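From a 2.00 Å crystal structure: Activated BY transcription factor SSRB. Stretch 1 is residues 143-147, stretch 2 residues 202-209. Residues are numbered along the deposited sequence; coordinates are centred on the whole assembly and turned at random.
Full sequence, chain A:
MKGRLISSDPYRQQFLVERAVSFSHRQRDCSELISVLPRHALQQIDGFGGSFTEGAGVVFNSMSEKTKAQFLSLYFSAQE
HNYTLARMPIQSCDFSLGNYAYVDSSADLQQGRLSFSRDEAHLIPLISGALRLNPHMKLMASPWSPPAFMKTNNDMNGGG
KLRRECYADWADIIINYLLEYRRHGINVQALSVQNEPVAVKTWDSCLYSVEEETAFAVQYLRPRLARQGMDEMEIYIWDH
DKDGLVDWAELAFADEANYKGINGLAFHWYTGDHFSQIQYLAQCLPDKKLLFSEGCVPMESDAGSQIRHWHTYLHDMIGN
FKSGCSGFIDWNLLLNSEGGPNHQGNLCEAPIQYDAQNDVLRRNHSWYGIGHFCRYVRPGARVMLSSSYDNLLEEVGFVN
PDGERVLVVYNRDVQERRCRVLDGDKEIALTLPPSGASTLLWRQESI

Stretch 1 (143-147) PWSPP
Stretch 2 202-209: TWDSCLYS

How do the two stretches meet? The touching parts are irregular loops, and no two touching residues are closer than 59 in sequence. These parts, W144 to P146 and W203 to Y208, run 71° apart, and the register is set where the CA atoms of W144 and S205 lie 5.0 Å from each other. The backbone is mostly extended: S145 (-171/140), S205 (-161/161) and C206 (-160/134) are nearly stretched out, whereas W144 (-102/-28) bends the chain.

What holds them, if no hydrogen bond crosses? Packing does, burying 281 Å² in all. The carbonyl W144 O comes within 3.1 Å of S205 CA; it is also 3.3 Å from S205 N, but the angle is too poor for a hydrogen bond.

How is W144 placed? Its CB points sideways, with chi1 at -97°, between wells, and chi2 at -115°. The edge of the indole thus meets the second stretch, W144 CD1 lying 3.4 Å from D204 O and 4.5 Å from W203 CD1. W203 (chi1 p, chi2 76°) starts sideways too, but its ring end comes nearer. D204 points toward the first stretch in rotamer m, its CB 3.7 Å from W144 CB, while its carboxylate oxygens are satisfied elsewhere in the structure.

What do the two serines do with their hydroxyls? Both bond within their own stretch. S145, in rotamer t, points toward the second stretch, yet its OG donates to P146 O at 2.9 Å. S205 points away, and its OG, in rotamer p, donates to W203 O at 3.1 Å; its backbone is what faces W144 O.

What closes the other end? C206 points toward the first stretch, and rotamer t sets SG 3.6 Å from P146 CD, an apolar contact between buried residues. The P146 ring is C-gamma exo; its CG lies 4.2 Å from Y208 OH, reached by a side chain in rotamer m with chi2 at -102°.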

# COMPACT_ATOMS: atom_id res chain seq x y z
N PRO A 143 4.86 30.95 2.18
CA PRO A 143 5.96 31.78 2.68
C PRO A 143 7.05 30.89 3.28
O PRO A 143 6.76 29.82 3.82
CB PRO A 143 5.31 32.64 3.77
CG PRO A 143 3.83 32.30 3.72
CD PRO A 143 3.75 30.92 3.15
N TRP A 144 8.30 31.33 3.18
CA TRP A 144 9.41 30.61 3.78
C TRP A 144 9.75 31.39 5.06
O TRP A 144 10.25 30.83 6.03
CB TRP A 144 10.60 30.58 2.83
CG TRP A 144 10.73 29.31 2.02
CD1 TRP A 144 11.73 28.39 2.09
CD2 TRP A 144 9.84 28.84 0.99
NE1 TRP A 144 11.53 27.38 1.18
CE2 TRP A 144 10.38 27.63 0.49
CE3 TRP A 144 8.64 29.32 0.45
CZ2 TRP A 144 9.76 26.90 -0.54
CZ3 TRP A 144 8.02 28.59 -0.58
CH2 TRP A 144 8.59 27.39 -1.05
N SER A 145 9.46 32.69 5.05
CA SER A 145 9.72 33.52 6.23
C SER A 145 9.15 34.93 6.18
O SER A 145 9.15 35.57 5.14
CB SER A 145 11.23 33.64 6.48
OG SER A 145 11.50 34.53 7.57
N PRO A 146 8.61 35.41 7.32
CA PRO A 146 8.05 36.76 7.40
C PRO A 146 9.26 37.69 7.39
O PRO A 146 10.40 37.23 7.45
CB PRO A 146 7.36 36.77 8.77
CG PRO A 146 7.00 35.32 8.99
CD PRO A 146 8.25 34.61 8.51
N PRO A 147 9.04 39.02 7.30
CA PRO A 147 10.17 39.95 7.29
C PRO A 147 10.98 39.76 8.57
O PRO A 147 10.43 39.37 9.60
CB PRO A 147 9.49 41.32 7.23
CG PRO A 147 8.18 41.03 6.52
CD PRO A 147 7.75 39.73 7.16
N THR A 202 19.29 27.04 7.36
CA THR A 202 20.29 28.10 7.31
C THR A 202 19.77 29.18 6.36
O THR A 202 20.31 30.29 6.29
CB THR A 202 21.65 27.60 6.79
OG1 THR A 202 21.48 26.98 5.51
CG2 THR A 202 22.26 26.59 7.76
N TRP A 203 18.73 28.84 5.61
CA TRP A 203 18.10 29.78 4.69
C TRP A 203 16.74 30.21 5.25
O TRP A 203 16.44 29.94 6.41
CB TRP A 203 17.95 29.16 3.30
CG TRP A 203 17.25 27.83 3.27
CD1 TRP A 203 15.91 27.60 3.41
CD2 TRP A 203 17.85 26.55 3.07
NE1 TRP A 203 15.64 26.25 3.29
CE2 TRP A 203 16.82 25.58 3.08
CE3 TRP A 203 19.17 26.12 2.87
CZ2 TRP A 203 17.06 24.21 2.90
CZ3 TRP A 203 19.42 24.75 2.69
CH2 TRP A 203 18.36 23.82 2.71
N ASP A 204 15.93 30.87 4.44
CA ASP A 204 14.62 31.36 4.87
C ASP A 204 13.77 30.29 5.53
O ASP A 204 13.45 29.27 4.92
CB ASP A 204 13.88 31.95 3.67
CG ASP A 204 14.73 32.95 2.91
OD1 ASP A 204 14.51 34.17 3.08
OD2 ASP A 204 15.62 32.50 2.15
N SER A 205 13.40 30.53 6.78
CA SER A 205 12.59 29.58 7.54
C SER A 205 11.94 30.27 8.73
O SER A 205 12.38 31.33 9.16
CB SER A 205 13.47 28.41 8.01
OG SER A 205 14.65 28.88 8.65
N CYS A 206 10.89 29.66 9.27
CA CYS A 206 10.17 30.23 10.41
C CYS A 206 9.38 29.10 11.08
O CYS A 206 8.72 28.32 10.40
CB CYS A 206 9.21 31.32 9.92
SG CYS A 206 8.39 32.26 11.23
N LEU A 207 9.45 29.03 12.40
CA LEU A 207 8.77 27.99 13.15
C LEU A 207 7.41 28.38 13.71
O LEU A 207 7.21 29.51 14.16
CB LEU A 207 9.64 27.52 14.32
CG LEU A 207 11.06 27.04 14.02
CD1 LEU A 207 11.77 26.75 15.34
CD2 LEU A 207 11.02 25.79 13.15
N TYR A 208 6.48 27.43 13.67
CA TYR A 208 5.13 27.60 14.20
C TYR A 208 4.76 26.28 14.85
O TYR A 208 5.06 25.22 14.30
CB TYR A 208 4.10 27.83 13.09
CG TYR A 208 4.12 29.16 12.39
CD1 TYR A 208 3.19 30.16 12.70
CD2 TYR A 208 5.00 29.40 11.33
CE1 TYR A 208 3.12 31.34 11.97
CE2 TYR A 208 4.95 30.57 10.60
CZ TYR A 208 4.01 31.54 10.92
OH TYR A 208 3.94 32.68 10.15
N SER A 209 4.11 26.33 16.00
CA SER A 209 3.64 25.11 16.65
C SER A 209 2.35 24.84 15.88
O SER A 209 1.89 25.72 15.15
CB SER A 209 3.31 25.37 18.12
OG SER A 209 2.25 26.30 18.22